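Local coordinates for 6-aminohexanoate-cyclic-dimer hydrolase (Arthrobacter sp., PDB 3A2Q), which hydrolyses the cyclic dimer of 6-aminohexanoic acid, a by-product of nylon-6 manufacture, to the linear dimer, at residues W7-A12 with S218-A223; D100-Q105 with P196-T201; L143-G148 with T393-E398; L263-V268 with D297-A302; G432-S437 with I453-G458. The protein carries 1 engineered substitution. All blocks are in the same frame, centred on the assembly; numbering follows the deposited sequence.

Contact 1: W7-A12 with S218-A223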
# COMPACT_ATOMS: atom_id res chain seq x y z
N TRP A 7 3.37 11.98 17.34
CA TRP A 7 3.46 12.50 15.98
C TRP A 7 4.90 12.40 15.45
O TRP A 7 5.18 12.78 14.32
CB TRP A 7 2.98 13.95 15.90
CG TRP A 7 2.63 14.38 14.50
CD1 TRP A 7 3.18 15.41 13.78
CD2 TRP A 7 1.65 13.77 13.64
NE1 TRP A 7 2.61 15.48 12.53
CE2 TRP A 7 1.67 14.49 12.42
CE3 TRP A 7 0.77 12.69 13.78
CZ2 TRP A 7 0.83 14.16 11.34
CZ3 TRP A 7 -0.07 12.36 12.71
CH2 TRP A 7 -0.02 13.10 11.51
N GLN A 8 5.79 11.88 16.29
CA GLN A 8 7.19 11.70 15.91
C GLN A 8 7.25 10.46 15.03
O GLN A 8 6.46 9.54 15.22
CB GLN A 8 8.04 11.47 17.17
CG GLN A 8 7.86 12.52 18.26
CD GLN A 8 8.78 13.71 18.08
OE1 GLN A 8 9.98 13.63 18.32
NE2 GLN A 8 8.21 14.83 17.64
N ASP A 9 8.16 10.42 14.06
CA ASP A 9 8.24 9.23 13.21
C ASP A 9 8.89 8.07 13.95
O ASP A 9 9.29 8.21 15.11
CB ASP A 9 8.98 9.52 11.89
CG ASP A 9 10.42 9.93 12.09
OD1 ASP A 9 10.99 9.65 13.16
OD2 ASP A 9 11.00 10.51 11.14
N ALA A 10 8.99 6.92 13.30
CA ALA A 10 9.57 5.73 13.93
C ALA A 10 11.01 5.93 14.36
O ALA A 10 11.41 5.47 15.43
CB ALA A 10 9.46 4.54 12.98
N THR A 11 11.80 6.62 13.54
CA THR A 11 13.20 6.86 13.86
C THR A 11 13.33 7.70 15.13
O THR A 11 14.14 7.39 16.00
CB THR A 11 13.91 7.59 12.70
OG1 THR A 11 13.84 6.78 11.52
CG2 THR A 11 15.37 7.85 13.05
N ALA A 12 12.53 8.75 15.24
CA ALA A 12 12.57 9.62 16.41
C ALA A 12 12.05 8.90 17.65
O ALA A 12 12.56 9.08 18.75
CB ALA A 12 11.77 10.89 16.16
N SER A 218 7.58 9.74 7.20
CA SER A 218 8.83 10.37 6.80
C SER A 218 9.55 9.48 5.79
O SER A 218 9.38 8.26 5.79
CB SER A 218 9.75 10.60 8.00
OG SER A 218 10.23 9.38 8.53
N VAL A 219 10.36 10.08 4.94
CA VAL A 219 11.09 9.31 3.94
C VAL A 219 12.18 8.47 4.59
O VAL A 219 12.48 7.37 4.12
CB VAL A 219 11.70 10.24 2.86
CG1 VAL A 219 12.47 9.42 1.84
CG2 VAL A 219 10.59 11.03 2.17
N ARG A 220 12.76 8.95 5.69
CA ARG A 220 13.81 8.18 6.34
C ARG A 220 13.25 6.91 6.95
O ARG A 220 13.93 5.88 7.00
CB ARG A 220 14.53 9.03 7.39
CG ARG A 220 13.72 9.40 8.62
CD ARG A 220 14.57 10.25 9.56
NE ARG A 220 13.91 10.50 10.84
CZ ARG A 220 14.47 11.16 11.85
NH1 ARG A 220 15.70 11.64 11.73
NH2 ARG A 220 13.80 11.34 12.98
N ASP A 221 12.00 6.96 7.42
CA ASP A 221 11.36 5.79 8.00
C ASP A 221 11.19 4.70 6.94
O ASP A 221 11.36 3.52 7.22
CB ASP A 221 9.99 6.15 8.58
CG ASP A 221 10.05 6.51 10.06
OD1 ASP A 221 11.16 6.67 10.60
OD2 ASP A 221 8.97 6.64 10.67
N ILE A 222 10.85 5.10 5.72
CA ILE A 222 10.68 4.15 4.63
C ILE A 222 12.02 3.49 4.30
O ILE A 222 12.11 2.28 4.15
CB ILE A 222 10.11 4.84 3.36
CG1 ILE A 222 8.68 5.32 3.63
CG2 ILE A 222 10.11 3.87 2.18
CD1 ILE A 222 7.69 4.20 3.93
N ALA A 223 13.06 4.31 4.20
CA ALA A 223 14.39 3.79 3.90
C ALA A 223 14.83 2.77 4.95
O ALA A 223 15.35 1.71 4.62
CB ALA A 223 15.39 4.93 3.84
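R220 lays its guanidinium against T11, whose CG2 sits over the centre of the flat group, 3.6 Å from R220 CZ. The contact is a worked example of two helix N-caps facing each other: D9 precedes helix 10-19, S218 precedes helix 219-229, and each cap is tied to the other. D9 OD1 caps its own helix by accepting from A12 N at 2.7 Å, and it also takes R220 NH2 on its syn lone pair, nearly in the guanidinium plane. R220 grips the carboxylate side-on, so the second oxygen, D9 OD2, receives R220 NE at 2.9 Å in a salt bridge. That same oxygen is met from above the carboxylate plane by S218 OG, the hydroxyl that accepts from D221 N in capping the other helix. D221 reaches back across the contact to the first turn of helix 10-19, and this helix end is likely to stabilise its negative charge, although D9 OD2 lies only 3.9 Å from D221 OD1. D221 OD2 holds A10 N on its syn lone pair at 2.6 Å. D221 OD1 takes two donors from one residue, T11 N at 3.0 Å and, nearly along the C-O axis, T11 OG1 at 2.8 Å.

Contact 2: D100-Q105 with P196-T201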
# COMPACT_ATOMS: atom_id res chain seq x y z
N ASP A 100 4.64 -17.28 11.47
CA ASP A 100 4.96 -15.88 11.21
C ASP A 100 5.46 -15.77 9.77
O ASP A 100 6.22 -16.61 9.30
CB ASP A 100 6.09 -15.36 12.11
CG ASP A 100 5.64 -15.05 13.52
OD1 ASP A 100 4.49 -14.61 13.70
OD2 ASP A 100 6.46 -15.21 14.45
N ALA A 101 5.02 -14.74 9.06
CA ALA A 101 5.49 -14.54 7.69
C ALA A 101 6.90 -13.99 7.85
O ALA A 101 7.24 -13.46 8.90
CB ALA A 101 4.61 -13.52 6.97
N TYR A 102 7.73 -14.12 6.81
CA TYR A 102 9.09 -13.60 6.89
C TYR A 102 9.08 -12.12 7.27
O TYR A 102 9.90 -11.67 8.06
CB TYR A 102 9.80 -13.79 5.55
CG TYR A 102 10.12 -15.23 5.21
CD1 TYR A 102 9.94 -15.70 3.91
CD2 TYR A 102 10.64 -16.11 6.17
CE1 TYR A 102 10.26 -17.02 3.57
CE2 TYR A 102 10.96 -17.43 5.83
CZ TYR A 102 10.77 -17.87 4.53
OH TYR A 102 11.12 -19.16 4.17
N PHE A 103 8.14 -11.36 6.69
CA PHE A 103 8.03 -9.93 6.97
C PHE A 103 7.90 -9.71 8.48
O PHE A 103 8.60 -8.88 9.05
CB PHE A 103 6.79 -9.34 6.28
CG PHE A 103 6.68 -7.84 6.40
CD1 PHE A 103 7.21 -7.00 5.42
CD2 PHE A 103 6.05 -7.26 7.50
CE1 PHE A 103 7.12 -5.61 5.54
CE2 PHE A 103 5.96 -5.87 7.63
CZ PHE A 103 6.49 -5.05 6.64
N VAL A 104 6.99 -10.45 9.11
CA VAL A 104 6.76 -10.33 10.54
C VAL A 104 8.00 -10.67 11.37
O VAL A 104 8.30 -9.99 12.33
CB VAL A 104 5.57 -11.22 10.98
CG1 VAL A 104 5.45 -11.23 12.50
CG2 VAL A 104 4.28 -10.70 10.37
N GLN A 105 8.71 -11.72 10.98
CA GLN A 105 9.92 -12.12 11.71
C GLN A 105 10.99 -11.04 11.61
O GLN A 105 11.65 -10.73 12.60
CB GLN A 105 10.47 -13.43 11.16
CG GLN A 105 9.50 -14.59 11.21
CD GLN A 105 10.14 -15.89 10.75
OE1 GLN A 105 10.82 -15.93 9.73
NE2 GLN A 105 9.90 -16.96 11.49
N PRO A 196 6.90 -11.98 0.55
CA PRO A 196 5.54 -12.17 1.07
C PRO A 196 5.41 -13.60 1.59
O PRO A 196 4.32 -14.04 1.97
CB PRO A 196 4.68 -11.96 -0.16
CG PRO A 196 5.51 -12.66 -1.21
CD PRO A 196 6.94 -12.23 -0.90
N GLY A 197 6.53 -14.33 1.58
CA GLY A 197 6.53 -15.72 2.02
C GLY A 197 6.58 -15.94 3.52
O GLY A 197 6.53 -14.98 4.29
N PRO A 198 6.73 -17.20 3.97
CA PRO A 198 6.87 -18.43 3.17
C PRO A 198 5.65 -18.88 2.36
O PRO A 198 5.76 -19.72 1.47
CB PRO A 198 7.26 -19.48 4.22
CG PRO A 198 6.62 -18.96 5.47
CD PRO A 198 6.89 -17.48 5.40
N LEU A 199 4.48 -18.33 2.68
CA LEU A 199 3.28 -18.71 1.93
C LEU A 199 3.35 -18.22 0.49
O LEU A 199 4.10 -17.30 0.17
CB LEU A 199 2.03 -18.10 2.58
CG LEU A 199 1.46 -18.77 3.83
CD1 LEU A 199 0.35 -17.91 4.42
CD2 LEU A 199 0.93 -20.15 3.46
N VAL A 200 2.58 -18.88 -0.37
CA VAL A 200 2.48 -18.52 -1.78
C VAL A 200 0.99 -18.28 -1.97
O VAL A 200 0.21 -19.22 -2.12
CB VAL A 200 2.94 -19.66 -2.71
CG1 VAL A 200 2.76 -19.25 -4.17
CG2 VAL A 200 4.39 -20.01 -2.43
N THR A 201 0.59 -17.01 -1.96
CA THR A 201 -0.82 -16.68 -2.09
C THR A 201 -1.17 -15.89 -3.34
O THR A 201 -0.29 -15.35 -4.01
CB THR A 201 -1.30 -15.87 -0.86
OG1 THR A 201 -0.62 -14.61 -0.81
CG2 THR A 201 -1.01 -16.64 0.42
O HOH W 1 6.70 -12.16 4.42
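The pyrrolidine of P198 lies over one face of the Y102 ring, its CD 3.7 Å from the ring centroid and only 6° from the normal. This is a CH-pi contact of nearly ideal alignment, with the proline carbon above the middle of the ring. P198 CB is 3.9 Å from Y102 CZ, so the proline extends from the ring centre toward the phenol end. The peptide leading into P198 joins the overlap, for P198 N also lies above the ring, 3.5 Å from Y102 CD1. Y102 CG is anti to the carbonyl carbon, beside the backbone N (chi1 -70°), which starts the ring out on the side of G197 O, 3.7 Å from Y102 CG.

The backbone fixes this pairing. Y102 N donates to G197 O at 2.9 Å, with an N-H...O angle of 164°. G197 O accepts a second hydrogen bond from a water 2.8 Å away, and that water accepts from F103 N.

In the next shell, the G197-P198 peptide bond is cis, next to the P198 atoms that lie over the ring. Q105 OE1 lies in plane at the edge of the Y102 ring, and R233 makes a cation-pi contact with that ring. Before the helix, A101 pairs through its backbone with V77, while D100 is held by Q79 N and by a salt bridge to R108. The arrangement is that of a loop carbonyl serving the first amides of a helix, 102-110, directly and through water, combined with a CH-pi contact between a tyrosine face and a proline that follows a cis peptide bond.

Contact 3: L143-G148 with T393-E398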
# COMPACT_ATOMS: atom_id res chain seq x y z
N LEU A 143 -14.32 11.92 8.58
CA LEU A 143 -14.99 10.64 8.87
C LEU A 143 -16.05 10.17 7.88
O LEU A 143 -16.43 8.99 7.88
CB LEU A 143 -15.57 10.69 10.28
CG LEU A 143 -14.52 10.93 11.37
CD1 LEU A 143 -15.19 11.02 12.73
CD2 LEU A 143 -13.49 9.81 11.34
N GLY A 144 -16.52 11.07 7.03
CA GLY A 144 -17.51 10.67 6.05
C GLY A 144 -16.86 10.24 4.75
O GLY A 144 -17.55 9.89 3.79
N ARG A 145 -15.53 10.24 4.72
CA ARG A 145 -14.79 9.87 3.51
C ARG A 145 -14.06 8.54 3.61
O ARG A 145 -13.67 8.10 4.68
CB ARG A 145 -13.76 10.94 3.16
CG ARG A 145 -14.30 12.33 2.90
CD ARG A 145 -15.12 12.42 1.62
NE ARG A 145 -15.46 13.82 1.36
CZ ARG A 145 -14.83 14.60 0.49
NH1 ARG A 145 -13.82 14.14 -0.23
NH2 ARG A 145 -15.19 15.88 0.38
N SER A 146 -13.85 7.93 2.45
CA SER A 146 -13.14 6.66 2.33
C SER A 146 -11.66 6.88 2.69
O SER A 146 -11.20 8.01 2.77
CB SER A 146 -13.24 6.15 0.89
OG SER A 146 -12.34 5.09 0.64
N VAL A 147 -10.94 5.78 2.91
CA VAL A 147 -9.52 5.85 3.23
C VAL A 147 -8.74 5.19 2.10
O VAL A 147 -7.54 4.94 2.23
CB VAL A 147 -9.19 5.13 4.56
CG1 VAL A 147 -9.78 5.91 5.74
CG2 VAL A 147 -9.72 3.69 4.54
N GLY A 148 -9.42 4.93 1.00
CA GLY A 148 -8.78 4.26 -0.12
C GLY A 148 -8.68 2.78 0.23
O GLY A 148 -9.24 2.35 1.23
N THR A 393 -11.43 12.37 -3.13
CA THR A 393 -11.70 11.19 -2.32
C THR A 393 -13.20 10.92 -2.20
O THR A 393 -13.99 11.80 -1.86
CB THR A 393 -11.06 11.35 -0.94
OG1 THR A 393 -9.64 11.41 -1.11
CG2 THR A 393 -11.41 10.17 -0.03
N PRO A 394 -13.62 9.68 -2.49
CA PRO A 394 -15.03 9.28 -2.41
C PRO A 394 -15.59 9.25 -0.99
O PRO A 394 -14.85 9.08 -0.02
CB PRO A 394 -15.05 7.90 -3.07
CG PRO A 394 -13.65 7.39 -2.85
CD PRO A 394 -12.80 8.60 -3.09
N GLU A 395 -16.90 9.40 -0.87
CA GLU A 395 -17.54 9.34 0.43
C GLU A 395 -17.73 7.87 0.78
O GLU A 395 -17.81 7.02 -0.12
CB GLU A 395 -18.92 10.03 0.39
CG GLU A 395 -18.88 11.51 0.07
CD GLU A 395 -20.25 12.16 0.10
OE1 GLU A 395 -21.18 11.64 -0.56
OE2 GLU A 395 -20.41 13.20 0.78
N ILE A 396 -17.80 7.55 2.07
CA ILE A 396 -18.02 6.18 2.51
C ILE A 396 -19.30 5.69 1.83
O ILE A 396 -20.29 6.42 1.77
CB ILE A 396 -18.23 6.11 4.04
CG1 ILE A 396 -16.93 6.45 4.77
CG2 ILE A 396 -18.72 4.72 4.44
CD1 ILE A 396 -15.81 5.48 4.50
N GLY A 397 -19.26 4.47 1.30
CA GLY A 397 -20.43 3.91 0.64
C GLY A 397 -20.47 4.10 -0.87
O GLY A 397 -21.06 3.30 -1.59
N GLU A 398 -19.81 5.15 -1.35
CA GLU A 398 -19.80 5.46 -2.77
C GLU A 398 -19.26 4.35 -3.69
O GLU A 398 -19.86 4.07 -4.73
CB GLU A 398 -19.00 6.74 -3.00
CG GLU A 398 -19.15 7.35 -4.38
CD GLU A 398 -18.28 8.58 -4.56
OE1 GLU A 398 -18.22 9.41 -3.63
OE2 GLU A 398 -17.67 8.71 -5.64
O HOH W 2 -10.90 14.68 -1.94
O HOH W 3 -18.16 14.08 2.67
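S146 N points almost straight at P394 O, 2.9 Å away with an N-H...O angle of 177°, and two residues along I396 N returns a bond of 2.9 Å to G144 O. Between these bonds R145 and E395 form a single beta bridge, an isolated pairing of two loops. The tight side combines backbone hydrogen bonds with aliphatic groups packed on backbone atoms. The second torsion of I396 (chi2 -63°) sets its CD1 against the other backbone, 3.4 Å from R145 O. T393 CG2 lies 3.5 Å from S146 O, and the P394 ring meets S146 CB.

Each loop turns tightly beside the bridge. Residues E395 to E398 make a type II beta turn, with G397 at positive phi, and S146 OG accepts from G148 N in an ST turn while also bonding to T128. The second turn leads into the amidase signature region, where S150, a charge-relay residue by similarity, follows.

The opposite character appears around R145, whose chain bends at chi2 (-68°), bringing R145 CD to 3.7 Å from T393 O. R145 NH2 makes a salt bridge with D445 OD2, while the direct bond across the contact, NH1 to T393 O, is weak and poorly angled. Water does much of the joining: one molecule accepts from R145 NE at 3.0 Å and donates to E395 OE2 at 3.1 Å. An alanine in place of R145 would probably leave D445 without its salt-bridge mate and that water without its arginine donor. E395 itself is exposed, and its carboxylate stays 5.0 Å from R145 NE, measured to OE2.

Contact 4: L263-V268 with D297-A302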
# COMPACT_ATOMS: atom_id res chain seq x y z
N LEU A 263 3.49 14.24 -15.62
CA LEU A 263 2.22 13.95 -16.27
C LEU A 263 1.10 14.65 -15.51
O LEU A 263 0.89 14.38 -14.32
CB LEU A 263 1.98 12.44 -16.28
CG LEU A 263 0.64 11.95 -16.83
CD1 LEU A 263 0.50 12.34 -18.30
CD2 LEU A 263 0.54 10.42 -16.68
N THR A 264 0.37 15.53 -16.18
CA THR A 264 -0.73 16.23 -15.53
C THR A 264 -2.06 16.17 -16.28
O THR A 264 -2.87 17.10 -16.23
CB THR A 264 -0.35 17.70 -15.23
OG1 THR A 264 0.11 18.34 -16.43
CG2 THR A 264 0.75 17.75 -14.17
N HIS A 265 -2.28 15.07 -16.98
CA HIS A 265 -3.55 14.83 -17.68
C HIS A 265 -3.68 13.31 -17.75
O HIS A 265 -2.72 12.60 -17.46
CB HIS A 265 -3.56 15.46 -19.09
CG HIS A 265 -2.73 14.72 -20.10
ND1 HIS A 265 -1.36 14.77 -20.12
CD2 HIS A 265 -3.10 13.93 -21.13
CE1 HIS A 265 -0.91 14.04 -21.12
NE2 HIS A 265 -1.95 13.52 -21.75
N ASN A 266 -4.86 12.82 -18.09
CA ASN A 266 -5.07 11.38 -18.21
C ASN A 266 -4.76 11.00 -19.66
O ASN A 266 -5.57 11.25 -20.55
CB ASN A 266 -6.51 11.01 -17.87
CG ASN A 266 -6.82 9.57 -18.20
OD1 ASN A 266 -5.92 8.76 -18.40
ND2 ASN A 266 -8.10 9.23 -18.25
N PRO A 267 -3.60 10.37 -19.90
CA PRO A 267 -3.19 9.97 -21.24
C PRO A 267 -4.10 8.99 -21.96
O PRO A 267 -4.04 8.87 -23.18
CB PRO A 267 -1.79 9.40 -21.03
CG PRO A 267 -1.82 8.91 -19.63
CD PRO A 267 -2.62 9.94 -18.89
N VAL A 268 -4.93 8.28 -21.20
CA VAL A 268 -5.85 7.32 -21.79
C VAL A 268 -7.02 8.08 -22.42
O VAL A 268 -7.59 7.65 -23.43
CB VAL A 268 -6.34 6.30 -20.73
CG1 VAL A 268 -7.28 5.27 -21.38
CG2 VAL A 268 -5.14 5.57 -20.13
N ASP A 297 7.55 18.15 -19.57
CA ASP A 297 6.24 17.52 -19.68
C ASP A 297 6.45 16.32 -20.61
O ASP A 297 6.55 16.47 -21.83
CB ASP A 297 5.20 18.47 -20.26
CG ASP A 297 4.76 19.53 -19.27
OD1 ASP A 297 5.14 19.43 -18.09
OD2 ASP A 297 4.04 20.47 -19.67
N ALA A 298 6.53 15.14 -20.01
CA ALA A 298 6.75 13.93 -20.78
C ALA A 298 6.33 12.72 -19.96
O ALA A 298 6.30 12.78 -18.73
CB ALA A 298 8.21 13.81 -21.17
N TYR A 299 6.03 11.63 -20.64
CA TYR A 299 5.60 10.43 -19.96
C TYR A 299 5.67 9.23 -20.90
O TYR A 299 5.69 9.39 -22.12
CB TYR A 299 4.16 10.62 -19.46
CG TYR A 299 3.17 10.85 -20.59
CD1 TYR A 299 2.50 9.78 -21.18
CD2 TYR A 299 2.90 12.13 -21.05
CE1 TYR A 299 1.57 9.98 -22.20
CE2 TYR A 299 1.98 12.35 -22.07
CZ TYR A 299 1.32 11.27 -22.64
OH TYR A 299 0.39 11.49 -23.64
N PRO A 300 5.72 8.01 -20.34
CA PRO A 300 5.79 6.80 -21.17
C PRO A 300 4.53 6.72 -22.03
O PRO A 300 3.42 6.74 -21.50
CB PRO A 300 5.86 5.67 -20.14
CG PRO A 300 6.44 6.34 -18.91
CD PRO A 300 5.77 7.69 -18.90
N GLU A 301 4.68 6.60 -23.34
CA GLU A 301 3.50 6.54 -24.19
C GLU A 301 2.62 5.35 -23.85
O GLU A 301 1.43 5.36 -24.13
CB GLU A 301 3.87 6.51 -25.68
CG GLU A 301 4.73 5.36 -26.12
CD GLU A 301 4.97 5.38 -27.62
OE1 GLU A 301 5.35 6.44 -28.15
OE2 GLU A 301 4.77 4.33 -28.27
N ALA A 302 3.22 4.33 -23.24
CA ALA A 302 2.48 3.14 -22.85
C ALA A 302 1.36 3.50 -21.89
O ALA A 302 0.35 2.79 -21.81
CB ALA A 302 3.41 2.12 -22.21
O HOH W 4 -1.95 10.24 -24.42
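Y299 OH and P267 O share one water, which lies 2.8 Å from each and donates to the carbonyl. This polar link completes a contact that is otherwise carried by one tyrosine ring. Strands 259-262 and 294-297, parallel neighbours at one end of the central sheet, are joined through helix 275-290 in a beta-alpha-beta crossover, and the loops that leave them meet here. R282 of that helix bonds T264 OG1 and makes a salt bridge with D297, so it joins both segments.

The Y299 ring stands between three side chains of the 263-268 loop. Y299 CG lies between the backbone N and the carbonyl carbon (chi1 62°), which starts the ring out among them. L263 CD1 lies over one face, offset toward the rim, 4.0 Å from the Y299 ring centroid and 24° off the normal, in a CH-pi contact. P267 CB approaches the ring obliquely, 3.6 Å from Y299 CE1. P267 lies within an Asx turn, in which N266 OD1 accepts from V268 N, and N266 ND2 is in turn held by D270 and F271.

H265 is exposed and lies near a glycerol, probably from the crystallisation liquor. The H265 and Y299 rings form an oblique pair with planes 72° apart. Y299 meets the imidazole at its edge and near its plane, with Y299 CE2 3.5 Å from H265 CE1.

Contact 5: G432-S437 with I453-G458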
# COMPACT_ATOMS: atom_id res chain seq x y z
N GLY A 432 6.40 -3.37 -12.33
CA GLY A 432 7.20 -3.76 -11.19
C GLY A 432 8.15 -2.68 -10.70
O GLY A 432 8.97 -2.93 -9.81
N GLN A 433 8.05 -1.48 -11.26
CA GLN A 433 8.92 -0.38 -10.86
C GLN A 433 8.57 0.19 -9.50
O GLN A 433 7.41 0.21 -9.10
CB GLN A 433 8.87 0.74 -11.89
CG GLN A 433 9.44 0.34 -13.22
CD GLN A 433 8.99 1.27 -14.33
OE1 GLN A 433 7.80 1.30 -14.66
NE2 GLN A 433 9.91 2.02 -14.89
N PRO A 434 9.58 0.68 -8.76
CA PRO A 434 9.34 1.25 -7.44
C PRO A 434 8.57 2.56 -7.60
O PRO A 434 8.90 3.39 -8.46
CB PRO A 434 10.75 1.45 -6.88
CG PRO A 434 11.55 1.75 -8.12
CD PRO A 434 11.00 0.77 -9.14
N ALA A 435 7.54 2.75 -6.79
CA ALA A 435 6.71 3.95 -6.89
C ALA A 435 6.28 4.37 -5.50
O ALA A 435 5.77 3.55 -4.73
CB ALA A 435 5.49 3.67 -7.76
N ILE A 436 6.45 5.64 -5.20
CA ILE A 436 6.11 6.14 -3.88
C ILE A 436 5.11 7.29 -3.94
O ILE A 436 5.15 8.11 -4.86
CB ILE A 436 7.40 6.59 -3.13
CG1 ILE A 436 7.11 6.85 -1.65
CG2 ILE A 436 7.96 7.86 -3.79
CD1 ILE A 436 8.37 7.02 -0.83
N SER A 437 4.20 7.33 -2.98
CA SER A 437 3.23 8.42 -2.90
C SER A 437 3.65 9.29 -1.73
O SER A 437 3.84 8.78 -0.62
CB SER A 437 1.82 7.89 -2.65
OG SER A 437 0.89 8.96 -2.61
N ILE A 453 5.88 9.36 -7.46
CA ILE A 453 7.17 9.41 -8.14
C ILE A 453 7.52 7.97 -8.49
O ILE A 453 7.41 7.08 -7.64
CB ILE A 453 8.28 9.97 -7.23
CG1 ILE A 453 7.77 11.20 -6.46
CG2 ILE A 453 9.49 10.34 -8.06
CD1 ILE A 453 7.31 12.32 -7.34
N VAL A 454 7.93 7.73 -9.73
CA VAL A 454 8.29 6.39 -10.19
C VAL A 454 9.71 6.38 -10.75
O VAL A 454 10.03 7.19 -11.62
CB VAL A 454 7.34 5.92 -11.32
CG1 VAL A 454 7.62 4.46 -11.65
CG2 VAL A 454 5.88 6.13 -10.91
N ALA A 455 10.54 5.46 -10.27
CA ALA A 455 11.92 5.34 -10.74
C ALA A 455 12.10 4.05 -11.53
O ALA A 455 11.19 3.22 -11.59
CB ALA A 455 12.88 5.38 -9.56
N ALA A 456 13.26 3.87 -12.13
CA ALA A 456 13.53 2.66 -12.90
C ALA A 456 13.54 1.43 -12.00
O ALA A 456 13.76 1.54 -10.79
CB ALA A 456 14.86 2.79 -13.64
N TYR A 457 13.28 0.27 -12.59
CA TYR A 457 13.27 -1.01 -11.87
C TYR A 457 14.48 -1.12 -10.94
O TYR A 457 15.63 -1.00 -11.39
CB TYR A 457 13.31 -2.16 -12.88
CG TYR A 457 12.88 -3.51 -12.34
CD1 TYR A 457 11.54 -3.89 -12.34
CD2 TYR A 457 13.82 -4.41 -11.83
CE1 TYR A 457 11.14 -5.14 -11.86
CE2 TYR A 457 13.43 -5.66 -11.34
CZ TYR A 457 12.09 -6.02 -11.36
OH TYR A 457 11.71 -7.24 -10.87
N GLY A 458 14.22 -1.34 -9.65
CA GLY A 458 15.29 -1.49 -8.68
C GLY A 458 15.97 -0.24 -8.15
O GLY A 458 16.86 -0.34 -7.32
O HOH W 5 12.56 0.30 -15.45
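The Y457 ring leans obliquely on the backbone of G432, with CD1 and CE1 each 3.7 Å from G432 O. Y457 CG is anti to the backbone N (chi1 -162°), which starts the ring out on the side of G432, while T190, R191 and P241 supply further neighbours. The second flat group, the Q433 carboxamide, is held at both ends: OE1 bonds to S431 OG, and NE2 makes a weak bond to a water that accepts from Y457 N at 2.9 Å. Between CB and the amide, Q433 passes A455 O, which lies 3.4 Å from its CB; this buried carbonyl has no hydrogen-bonding partner in the model. An alanine in place of Q433 would probably leave S431 OG and the water without their carboxamide mates and open a gap beside Y457 N.

The P434 ring presses its CD against A456 O at 3.3 Å, and its CG packs on A455 CB at 4.1 Å. Beyond it the backbones zip together. P434 O accepts from A455 N. I436 and I453 form a hydrogen-bonded pair, I436 N to I453 O and I453 N to I436 O, each 3.0 Å. A435 CB and V454 CG2, of the adjacent non-hydrogen-bonded pair, touch at 4.0 Å on one face of the sheet. I436 and I453 point to the other face, where L463 of helix 460-473 covers them, I436 CG2 meeting I453 CB. With strand directions 164° apart, the arrangement is that of an antiparallel beta hairpin, 435-442 with 448-455, set within the mixed central sheet of the amidase fold.

In the fold
The five contacts lie in and around the central sheet, and no two touch. Contact 3 is near the ligand: the side chain of S146 is about 10 Å from that of S150, a charge-relay residue by similarity, and about 11 Å from a bound 6-aminohexanoic acid. Contact 2 lies on the opposite side of the chain's centre, with the side chain of A101 about 11 Å from that of K72, also a charge-relay residue by similarity. Contact 5 is part of the sheet, its A435 side chain about 13 Å from the ligand. Contact 4, at the sheet's end, has its centre about 16 Å from that of contact 5. Contact 1 comes within about 5 Å of contact 5 at the nearest atoms, but lies away from the annotated sites.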